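Local coordinates for protein endo-1,4-b-d-mannanase (PDB 1QNR) that probably hydrolyses internal beta-1,4-mannosidic linkages in mannan polysaccharides, as a family 5 glycoside hydrolase built on a TIM barrel, at residues L207-Y218 with W253-A264; P170-V181 with Y220-N229. One frame throughout, in Å; residues are numbered along the deposited sequence.

Contact 1: L207-Y218 with W253-A264; sequences LGLSTGDGAYPY and WGNGWIQTHAAA
Y218 and W257 meet edge to face: the indole edge, led by CE3 and CZ3, points into the phenol ring, with their six-membered rings 4.9 Å apart at the centroids and the planes at 63°. Together with W253 they form an aromatic cluster that fastens the long loop after strand 199-201 to helix 253-267 on the outside of the (beta/alpha)8 barrel. The Y218 ring is filled in on both faces. W257 covers one, and CA of G212 lies 3.4 Å above the centre of the other, where the loop folds back over its own tyrosine. W253 reaches the same ring obliquely, bringing CZ2 to 3.6 Å from Y218 CE2.

W257 leaves the helix with CG anti to its backbone N (chi1 -176°), which lays the indole out toward the loop. P217 CB touches its CH2, while NE1 at the far side of the ring is spent on the carbonyl O of H241. W253 CH2 and H261 CE1 lie over opposite faces of this indole. On H261 in turn sits L209, whose CD2 is 3.7 Å from the imidazole centroid and almost on the ring normal, a CH-pi contact.

One direct hydrogen bond crosses the contact, near the start of the helix: W253 NE1 donates to D213 OD1 over 3.2 Å, nearly straight (168°) and within the indole plane; A215 N reaches the same oxygen from the opposite face of the carboxylate, closing an Asx turn. D213 and W253 also border an N-acetylglucosamine. Further down the helix, T260 CG2 rests on T211 O, and one water bridges the two threonines, lying 2.8 Å from T211 OG1 and giving a proton to T260 O.

Contact 2: P170-V181 with Y220-N229; sequences PRCNGCSTDVIV and YGEGTDFAKN. With BMA (beta-D-mannopyranose), chain B.
E222 and R171 cross beside a pair of backbone bonds that hold the loop entering helix 178-194, in this TIM-barrel enzyme, to the loop before helix 226-230. C172 N donates to E222 O at 2.8 Å and G174 N to G221 O at 2.9 Å, both donors lying in the type II turn that the C172-C175 disulfide closes. Along E222, CB touches R171 CD at 4.1 Å. CG then passes over one face of the guanidinium, and a bend at chi2 (-61°) folds the carboxylate back toward N173. There OE1 accepts a straight bond from N173 ND2 (3.0 Å), arriving from above the carboxylate plane. It also takes a proton from a water that R171 NH1 donates to, alongside a long salt bridge of 3.7 Å between R171 NH1 and E222 OE1. OE2 pairs with the hydroxyl of Y216. An alanine here would probably leave N173 ND2 and the bridging water without that acceptor and is likely to leave the R171 guanidinium freer to shift. R171 itself turns its edge to a beta-mannose: NH1 and NH2 both donate to O2, each at 3.0 Å, while NH2 also donates to O3 at 3.2 Å and has a salt bridge to E205. Two carboxylates thus flank an arginine that grips sugar hydroxyls, so E222 probably acts as a second-shell residue that steadies its charge and direction.

Both contacts are partly buried and both use the long loop between strand 199-201 and helix 226-230: contact 1 takes its first half out to helix 253-267, contact 2 its second half across to the loop leading into helix 178-194. Contact 1 is mostly aromatic and apolar, with one direct hydrogen bond and one bridging water. Contact 2 is built from backbone bonds, charged groups and bridging waters, most of these toward the two helix starts, while its arginine reaches a bound mannose. The two join directly, S210 OG probably hydrogen-bonding to Y220 OH and L207 O accepting from T224 OG1, while F226 meets H261 edge to face. One loop therefore serves an apolar helix packing and a polar contact.

Contact 1: L207-Y218 with W253-A264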
loop_
_atom_site.group_PDB
_atom_site.type_symbol
_atom_site.label_atom_id
_atom_site.label_comp_id
_atom_site.label_asym_id
_atom_site.label_seq_id
_atom_site.Cartn_x
_atom_site.Cartn_y
_atom_site.Cartn_z
ATOM N N LEU A 207 7.602 -3.934 11.170
ATOM C CA LEU A 207 7.975 -4.005 12.594
ATOM C C LEU A 207 8.440 -5.440 12.916
ATOM O O LEU A 207 7.955 -6.447 12.398
ATOM C CB LEU A 207 6.789 -3.614 13.502
ATOM C CG LEU A 207 6.092 -2.274 13.065
ATOM C CD1 LEU A 207 4.909 -1.995 14.043
ATOM C CD2 LEU A 207 7.046 -1.080 13.051
ATOM N N GLY A 208 9.384 -5.529 13.876
ATOM C CA GLY A 208 9.865 -6.812 14.410
ATOM C C GLY A 208 11.047 -7.328 13.642
ATOM O O GLY A 208 10.886 -8.125 12.668
ATOM N N LEU A 209 12.283 -6.930 13.959
ATOM C CA LEU A 209 13.503 -7.345 13.200
ATOM C C LEU A 209 14.681 -7.222 14.159
ATOM O O LEU A 209 14.952 -6.140 14.703
ATOM C CB LEU A 209 13.583 -6.470 11.913
ATOM C CG LEU A 209 14.758 -6.750 10.984
ATOM C CD1 LEU A 209 14.855 -8.168 10.494
ATOM C CD2 LEU A 209 14.832 -5.730 9.851
ATOM N N SER A 210 15.443 -8.332 14.302
ATOM C CA SER A 210 16.436 -8.369 15.420
ATOM C C SER A 210 17.796 -7.846 15.046
ATOM O O SER A 210 18.700 -7.826 15.937
ATOM C CB SER A 210 16.534 -9.835 15.911
ATOM O OG SER A 210 15.272 -10.253 16.548
ATOM N N THR A 211 18.050 -7.324 13.860
ATOM C CA THR A 211 19.356 -6.821 13.428
ATOM C C THR A 211 19.503 -5.301 13.560
ATOM O O THR A 211 20.517 -4.713 13.139
ATOM C CB THR A 211 19.532 -7.153 11.936
ATOM O OG1 THR A 211 18.346 -6.692 11.210
ATOM C CG2 THR A 211 19.671 -8.644 11.668
ATOM N N GLY A 212 18.550 -4.658 14.259
ATOM C CA GLY A 212 18.541 -3.231 14.477
ATOM C C GLY A 212 19.186 -2.823 15.822
ATOM O O GLY A 212 20.018 -3.561 16.384
ATOM N N ASP A 213 18.699 -1.693 16.316
ATOM C CA ASP A 213 19.268 -1.103 17.558
ATOM C C ASP A 213 18.357 -1.269 18.773
ATOM O O ASP A 213 18.613 -0.600 19.794
ATOM C CB ASP A 213 19.612 0.341 17.350
ATOM C CG ASP A 213 18.447 1.319 17.197
ATOM O OD1 ASP A 213 17.279 0.850 17.064
ATOM O OD2 ASP A 213 18.690 2.563 17.218
ATOM N N GLY A 214 17.302 -2.086 18.616
ATOM C CA GLY A 214 16.473 -2.271 19.832
ATOM C C GLY A 214 15.444 -1.193 20.046
ATOM O O GLY A 214 14.673 -1.352 21.051
ATOM N N ALA A 215 15.303 -0.178 19.193
ATOM C CA ALA A 215 14.201 0.792 19.396
ATOM C C ALA A 215 12.850 0.054 19.266
ATOM O O ALA A 215 12.790 -1.011 18.589
ATOM C CB ALA A 215 14.342 1.910 18.330
ATOM N N TYR A 216 11.752 0.642 19.776
ATOM C CA TYR A 216 10.443 0.010 19.696
ATOM C C TYR A 216 10.030 -0.577 18.344
ATOM O O TYR A 216 9.602 -1.738 18.369
ATOM C CB TYR A 216 9.267 0.819 20.298
ATOM C CG TYR A 216 7.978 -0.064 20.424
ATOM C CD1 TYR A 216 7.806 -1.053 21.408
ATOM C CD2 TYR A 216 6.907 0.083 19.593
ATOM C CE1 TYR A 216 6.632 -1.766 21.489
ATOM C CE2 TYR A 216 5.737 -0.634 19.574
ATOM C CZ TYR A 216 5.585 -1.582 20.564
ATOM O OH TYR A 216 4.463 -2.427 20.750
ATOM N N PRO A 217 10.228 0.080 17.205
ATOM C CA PRO A 217 9.803 -0.540 15.943
ATOM C C PRO A 217 10.530 -1.854 15.681
ATOM O O PRO A 217 9.982 -2.663 14.872
ATOM C CB PRO A 217 10.185 0.546 14.904
ATOM C CG PRO A 217 10.077 1.845 15.715
ATOM C CD PRO A 217 10.697 1.467 17.059
ATOM N N TYR A 218 11.783 -2.071 16.151
ATOM C CA TYR A 218 12.431 -3.377 15.944
ATOM C C TYR A 218 11.908 -4.477 16.914
ATOM O O TYR A 218 12.271 -5.623 16.625
ATOM C CB TYR A 218 13.948 -3.178 16.163
ATOM C CG TYR A 218 14.734 -2.409 15.047
ATOM C CD1 TYR A 218 14.849 -3.062 13.803
ATOM C CD2 TYR A 218 15.298 -1.171 15.251
ATOM C CE1 TYR A 218 15.568 -2.406 12.789
ATOM C CE2 TYR A 218 16.041 -0.521 14.251
ATOM C CZ TYR A 218 16.119 -1.170 13.004
ATOM O OH TYR A 218 16.880 -0.534 11.986
ATOM N N TRP A 253 17.958 8.009 12.099
ATOM C CA TRP A 253 17.746 6.585 12.415
ATOM C C TRP A 253 17.075 5.858 11.239
ATOM O O TRP A 253 17.149 4.654 11.083
ATOM C CB TRP A 253 16.888 6.487 13.689
ATOM C CG TRP A 253 16.348 5.145 14.115
ATOM C CD1 TRP A 253 16.933 4.302 15.022
ATOM C CD2 TRP A 253 15.100 4.486 13.712
ATOM N NE1 TRP A 253 16.152 3.186 15.197
ATOM C CE2 TRP A 253 15.025 3.262 14.397
ATOM C CE3 TRP A 253 14.089 4.875 12.815
ATOM C CZ2 TRP A 253 13.962 2.373 14.226
ATOM C CZ3 TRP A 253 12.998 3.997 12.656
ATOM C CH2 TRP A 253 12.959 2.771 13.349
ATOM N N GLY A 254 16.365 6.580 10.365
ATOM C CA GLY A 254 15.683 5.973 9.213
ATOM C C GLY A 254 16.626 5.326 8.224
ATOM O O GLY A 254 16.208 4.367 7.551
ATOM N N ASN A 255 17.879 5.801 8.126
ATOM C CA ASN A 255 18.811 5.174 7.176
ATOM C C ASN A 255 19.094 3.732 7.583
ATOM O O ASN A 255 19.097 2.829 6.726
ATOM C CB ASN A 255 20.133 5.995 7.085
ATOM C CG ASN A 255 19.774 7.366 6.528
ATOM O OD1 ASN A 255 19.390 7.560 5.356
ATOM N ND2 ASN A 255 19.802 8.431 7.368
ATOM N N GLY A 256 19.358 3.475 8.886
ATOM C CA GLY A 256 19.588 2.100 9.342
ATOM C C GLY A 256 18.338 1.220 9.189
ATOM O O GLY A 256 18.422 0.013 8.943
ATOM N N TRP A 257 17.131 1.811 9.430
ATOM C CA TRP A 257 15.873 1.082 9.196
ATOM C C TRP A 257 15.754 0.585 7.736
ATOM O O TRP A 257 15.378 -0.593 7.510
ATOM C CB TRP A 257 14.697 2.005 9.550
ATOM C CG TRP A 257 13.321 1.408 9.470
ATOM C CD1 TRP A 257 12.363 1.667 8.513
ATOM C CD2 TRP A 257 12.687 0.507 10.399
ATOM N NE1 TRP A 257 11.198 0.955 8.748
ATOM C CE2 TRP A 257 11.387 0.256 9.942
ATOM C CE3 TRP A 257 13.105 -0.111 11.598
ATOM C CZ2 TRP A 257 10.470 -0.541 10.642
ATOM C CZ3 TRP A 257 12.221 -0.942 12.276
ATOM C CH2 TRP A 257 10.919 -1.143 11.800
ATOM N N ILE A 258 16.096 1.451 6.767
ATOM C CA ILE A 258 16.093 0.984 5.363
ATOM C C ILE A 258 17.126 -0.121 5.172
ATOM O O ILE A 258 16.848 -1.137 4.511
ATOM C CB ILE A 258 16.429 2.217 4.451
ATOM C CG1 ILE A 258 15.293 3.267 4.534
ATOM C CG2 ILE A 258 16.650 1.742 3.014
ATOM C CD1 ILE A 258 15.782 4.654 4.031
ATOM N N GLN A 259 18.387 0.093 5.661
ATOM C CA GLN A 259 19.446 -0.896 5.423
ATOM C C GLN A 259 19.098 -2.279 6.031
ATOM O O GLN A 259 19.357 -3.300 5.373
ATOM C CB GLN A 259 20.776 -0.381 6.042
ATOM C CG GLN A 259 21.284 0.867 5.311
ATOM C CD GLN A 259 22.447 1.552 6.030
ATOM O OE1 GLN A 259 22.542 1.557 7.241
ATOM N NE2 GLN A 259 23.307 2.122 5.179
ATOM N N THR A 260 18.579 -2.330 7.270
ATOM C CA THR A 260 18.274 -3.638 7.861
ATOM C C THR A 260 17.149 -4.365 7.126
ATOM O O THR A 260 17.196 -5.599 6.966
ATOM C CB THR A 260 17.913 -3.556 9.349
ATOM O OG1 THR A 260 16.861 -2.603 9.572
ATOM C CG2 THR A 260 19.121 -3.104 10.217
ATOM N N HIS A 261 16.126 -3.633 6.671
ATOM C CA HIS A 261 15.028 -4.291 5.941
ATOM C C HIS A 261 15.503 -4.760 4.547
ATOM O O HIS A 261 15.154 -5.886 4.166
ATOM C CB HIS A 261 13.817 -3.331 5.859
ATOM C CG HIS A 261 13.088 -3.294 7.157
ATOM N ND1 HIS A 261 13.520 -2.468 8.208
ATOM C CD2 HIS A 261 12.015 -3.985 7.644
ATOM C CE1 HIS A 261 12.707 -2.698 9.266
ATOM N NE2 HIS A 261 11.785 -3.583 8.967
ATOM N N ALA A 262 16.288 -3.934 3.835
ATOM C CA ALA A 262 16.836 -4.351 2.559
ATOM C C ALA A 262 17.599 -5.661 2.671
ATOM O O ALA A 262 17.472 -6.563 1.826
ATOM C CB ALA A 262 17.744 -3.342 1.901
ATOM N N ALA A 263 18.432 -5.714 3.727
ATOM C CA ALA A 263 19.250 -6.955 3.897
ATOM C C ALA A 263 18.416 -8.147 4.208
ATOM O O ALA A 263 18.734 -9.266 3.774
ATOM C CB ALA A 263 20.300 -6.752 5.009
ATOM N N ALA A 264 17.297 -8.051 4.970
ATOM C CA ALA A 264 16.405 -9.163 5.248
ATOM C C ALA A 264 15.619 -9.627 3.995
ATOM O O ALA A 264 15.493 -10.858 3.750
ATOM C CB ALA A 264 15.423 -8.744 6.377
HETATM O O HOH W 1 18.780 -7.318 8.488
#

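Contact 2: P170-V181 with Y220-N229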
loop_
_atom_site.group_PDB
_atom_site.type_symbol
_atom_site.label_atom_id
_atom_site.label_comp_id
_atom_site.label_asym_id
_atom_site.label_seq_id
_atom_site.Cartn_x
_atom_site.Cartn_y
_atom_site.Cartn_z
ATOM N N PRO A 170 -1.215 -4.215 8.634
ATOM C CA PRO A 170 -1.768 -5.206 9.577
ATOM C C PRO A 170 -0.897 -5.300 10.836
ATOM O O PRO A 170 0.343 -5.402 10.744
ATOM C CB PRO A 170 -1.736 -6.522 8.796
ATOM C CG PRO A 170 -0.791 -6.288 7.658
ATOM C CD PRO A 170 -0.888 -4.817 7.296
ATOM N N ARG A 171 -1.557 -5.308 12.009
ATOM C CA ARG A 171 -0.898 -5.522 13.300
ATOM C C ARG A 171 -1.751 -6.478 14.120
ATOM O O ARG A 171 -2.972 -6.609 13.886
ATOM C CB ARG A 171 -0.724 -4.235 14.134
ATOM C CG ARG A 171 0.171 -3.149 13.471
ATOM C CD ARG A 171 0.244 -2.003 14.516
ATOM N NE ARG A 171 1.129 -0.932 14.054
ATOM C CZ ARG A 171 1.528 0.097 14.845
ATOM N NH1 ARG A 171 1.078 0.172 16.104
ATOM N NH2 ARG A 171 2.318 1.010 14.302
ATOM N N CYS A 172 -1.132 -7.082 15.132
ATOM C CA CYS A 172 -1.909 -7.916 16.088
ATOM C C CYS A 172 -1.276 -7.560 17.452
ATOM O O CYS A 172 -0.268 -8.222 17.826
ATOM C CB CYS A 172 -1.889 -9.387 15.651
ATOM S SG CYS A 172 -3.106 -10.489 16.538
ATOM N N ASN A 173 -1.745 -6.463 18.051
ATOM C CA ASN A 173 -1.006 -5.945 19.244
ATOM C C ASN A 173 -0.916 -6.987 20.377
ATOM O O ASN A 173 -1.937 -7.449 20.830
ATOM C CB ASN A 173 -1.765 -4.686 19.710
ATOM C CG ASN A 173 -1.091 -4.072 20.941
ATOM O OD1 ASN A 173 -1.606 -4.345 22.049
ATOM N ND2 ASN A 173 -0.043 -3.325 20.780
ATOM N N GLY A 174 0.322 -7.226 20.846
ATOM C CA GLY A 174 0.537 -8.238 21.912
ATOM C C GLY A 174 0.340 -9.680 21.502
ATOM O O GLY A 174 0.533 -10.560 22.374
ATOM N N CYS A 175 0.005 -10.004 20.237
ATOM C CA CYS A 175 -0.201 -11.386 19.838
ATOM C C CYS A 175 1.099 -12.100 19.562
ATOM O O CYS A 175 2.178 -11.536 19.273
ATOM C CB CYS A 175 -0.979 -11.427 18.483
ATOM S SG CYS A 175 -2.532 -10.480 18.501
ATOM N N SER A 176 1.007 -13.462 19.620
ATOM C CA SER A 176 2.118 -14.237 19.065
ATOM C C SER A 176 2.284 -13.778 17.569
ATOM O O SER A 176 1.245 -13.648 16.878
ATOM C CB SER A 176 1.710 -15.699 19.039
ATOM O OG SER A 176 2.533 -16.544 18.256
ATOM N N THR A 177 3.522 -13.748 17.115
ATOM C CA THR A 177 3.736 -13.359 15.707
ATOM C C THR A 177 3.270 -14.423 14.707
ATOM O O THR A 177 3.046 -14.155 13.489
ATOM C CB THR A 177 5.222 -13.044 15.435
ATOM O OG1 THR A 177 5.982 -14.266 15.617
ATOM C CG2 THR A 177 5.782 -11.907 16.292
ATOM N N ASP A 178 2.927 -15.633 15.182
ATOM C CA ASP A 178 2.445 -16.713 14.288
ATOM C C ASP A 178 1.003 -16.426 13.862
ATOM O O ASP A 178 0.544 -17.066 12.871
ATOM C CB ASP A 178 2.502 -18.092 15.028
ATOM C CG ASP A 178 2.247 -19.250 14.080
ATOM O OD1 ASP A 178 2.965 -19.381 13.084
ATOM O OD2 ASP A 178 1.312 -20.030 14.415
ATOM N N VAL A 179 0.219 -15.596 14.561
ATOM C CA VAL A 179 -1.171 -15.372 14.080
ATOM C C VAL A 179 -1.114 -14.674 12.706
ATOM O O VAL A 179 -1.770 -15.217 11.765
ATOM C CB VAL A 179 -1.926 -14.489 15.060
ATOM C CG1 VAL A 179 -3.338 -14.080 14.621
ATOM C CG2 VAL A 179 -2.032 -15.144 16.470
ATOM N N ILE A 180 -0.352 -13.619 12.547
ATOM C CA ILE A 180 -0.242 -13.016 11.183
ATOM C C ILE A 180 0.511 -13.896 10.257
ATOM O O ILE A 180 0.143 -13.966 9.045
ATOM C CB ILE A 180 0.340 -11.560 11.264
ATOM C CG1 ILE A 180 -0.793 -10.650 11.787
ATOM C CG2 ILE A 180 0.879 -11.142 9.860
ATOM C CD1 ILE A 180 -0.391 -9.210 12.154
ATOM N N VAL A 181 1.501 -14.748 10.662
ATOM C CA VAL A 181 2.139 -15.660 9.669
ATOM C C VAL A 181 1.092 -16.608 9.099
ATOM O O VAL A 181 1.031 -16.798 7.862
ATOM C CB VAL A 181 3.304 -16.429 10.306
ATOM C CG1 VAL A 181 3.813 -17.477 9.313
ATOM C CG2 VAL A 181 4.485 -15.505 10.689
ATOM N N TYR A 220 8.973 -6.810 19.202
ATOM C CA TYR A 220 7.905 -7.720 18.781
ATOM C C TYR A 220 6.627 -7.499 19.553
ATOM O O TYR A 220 5.930 -8.459 19.972
ATOM C CB TYR A 220 8.405 -9.185 18.879
ATOM C CG TYR A 220 9.564 -9.447 17.938
ATOM C CD1 TYR A 220 9.427 -9.716 16.575
ATOM C CD2 TYR A 220 10.890 -9.292 18.414
ATOM C CE1 TYR A 220 10.474 -9.963 15.730
ATOM C CE2 TYR A 220 11.973 -9.490 17.558
ATOM C CZ TYR A 220 11.763 -9.814 16.221
ATOM O OH TYR A 220 12.814 -10.087 15.382
ATOM N N GLY A 221 6.196 -6.270 19.797
ATOM C CA GLY A 221 4.979 -5.979 20.492
ATOM C C GLY A 221 3.722 -5.786 19.631
ATOM O O GLY A 221 2.638 -5.578 20.175
ATOM N N GLU A 222 3.908 -5.789 18.285
ATOM C CA GLU A 222 2.779 -5.519 17.363
ATOM C C GLU A 222 2.405 -6.757 16.578
ATOM O O GLU A 222 1.642 -6.637 15.585
ATOM C CB GLU A 222 3.078 -4.305 16.454
ATOM C CG GLU A 222 3.336 -3.005 17.253
ATOM C CD GLU A 222 2.162 -2.567 18.109
ATOM O OE1 GLU A 222 1.001 -3.007 17.934
ATOM O OE2 GLU A 222 2.407 -1.740 19.051
ATOM N N GLY A 223 2.858 -7.954 17.025
ATOM C CA GLY A 223 2.410 -9.174 16.339
ATOM C C GLY A 223 3.077 -9.508 15.011
ATOM O O GLY A 223 2.569 -10.433 14.335
ATOM N N THR A 224 4.125 -8.740 14.603
ATOM C CA THR A 224 4.749 -9.077 13.286
ATOM C C THR A 224 6.225 -9.364 13.418
ATOM O O THR A 224 6.886 -8.795 14.319
ATOM C CB THR A 224 4.526 -7.923 12.257
ATOM O OG1 THR A 224 5.118 -6.689 12.745
ATOM C CG2 THR A 224 3.025 -7.634 12.034
ATOM N N ASP A 225 6.705 -10.346 12.630
ATOM C CA ASP A 225 8.122 -10.725 12.564
ATOM C C ASP A 225 8.494 -10.576 11.077
ATOM O O ASP A 225 8.040 -11.387 10.254
ATOM C CB ASP A 225 8.272 -12.163 13.099
ATOM C CG ASP A 225 9.719 -12.646 13.112
ATOM O OD1 ASP A 225 10.478 -12.356 12.177
ATOM O OD2 ASP A 225 10.146 -13.354 14.079
ATOM N N PHE A 226 9.239 -9.516 10.756
ATOM C CA PHE A 226 9.530 -9.219 9.340
ATOM C C PHE A 226 10.199 -10.340 8.587
ATOM O O PHE A 226 9.763 -10.702 7.453
ATOM C CB PHE A 226 10.400 -7.939 9.215
ATOM C CG PHE A 226 10.565 -7.481 7.791
ATOM C CD1 PHE A 226 9.475 -6.895 7.136
ATOM C CD2 PHE A 226 11.789 -7.598 7.141
ATOM C CE1 PHE A 226 9.633 -6.408 5.839
ATOM C CE2 PHE A 226 11.914 -7.133 5.806
ATOM C CZ PHE A 226 10.811 -6.561 5.132
ATOM N N ALA A 227 11.247 -10.936 9.197
ATOM C CA ALA A 227 11.933 -12.051 8.521
ATOM C C ALA A 227 11.052 -13.281 8.314
ATOM O O ALA A 227 11.116 -13.937 7.241
ATOM C CB ALA A 227 13.237 -12.391 9.241
ATOM N N LYS A 228 10.198 -13.606 9.275
ATOM C CA LYS A 228 9.275 -14.733 9.135
ATOM C C LYS A 228 8.249 -14.456 8.013
ATOM O O LYS A 228 7.904 -15.313 7.188
ATOM C CB LYS A 228 8.509 -15.073 10.431
ATOM C CG LYS A 228 9.448 -15.802 11.428
ATOM C CD LYS A 228 8.626 -16.288 12.629
ATOM C CE LYS A 228 9.603 -17.017 13.577
ATOM N NZ LYS A 228 8.832 -17.688 14.687
ATOM N N ASN A 229 7.735 -13.209 7.931
ATOM C CA ASN A 229 6.730 -12.897 6.943
ATOM C C ASN A 229 7.308 -12.948 5.521
ATOM O O ASN A 229 6.620 -13.506 4.603
ATOM C CB ASN A 229 6.082 -11.523 7.194
ATOM C CG ASN A 229 5.259 -11.448 8.450
ATOM O OD1 ASN A 229 4.691 -12.457 8.918
ATOM N ND2 ASN A 229 5.088 -10.239 9.068
HETATM C C1 BMA B . 2.322 3.841 18.673
HETATM C C2 BMA B . 2.946 3.709 17.267
HETATM C C3 BMA B . 2.160 4.516 16.209
HETATM C C4 BMA B . 0.676 4.140 16.268
HETATM C C5 BMA B . 0.133 4.293 17.726
HETATM C C6 BMA B . -1.353 4.129 17.917
HETATM O O1 BMA B . 3.008 2.972 19.573
HETATM O O2 BMA B . 2.986 2.325 16.885
HETATM O O3 BMA B . 2.685 4.094 14.922
HETATM O O4 BMA B . -0.137 4.962 15.467
HETATM O O5 BMA B . 0.929 3.367 18.549
HETATM O O6 BMA B . -1.865 2.801 17.945
HETATM O O HOH W 2 -1.166 -1.296 17.522
HETATM O O HOH W 3 3.147 -8.902 19.767
HETATM O O HOH W 4 0.344 -11.978 14.832
HETATM O O HOH W 5 4.373 -11.953 11.686
HETATM O O HOH W 6 6.082 -17.020 15.038
HETATM O O HOH W 7 8.644 -14.079 16.241
#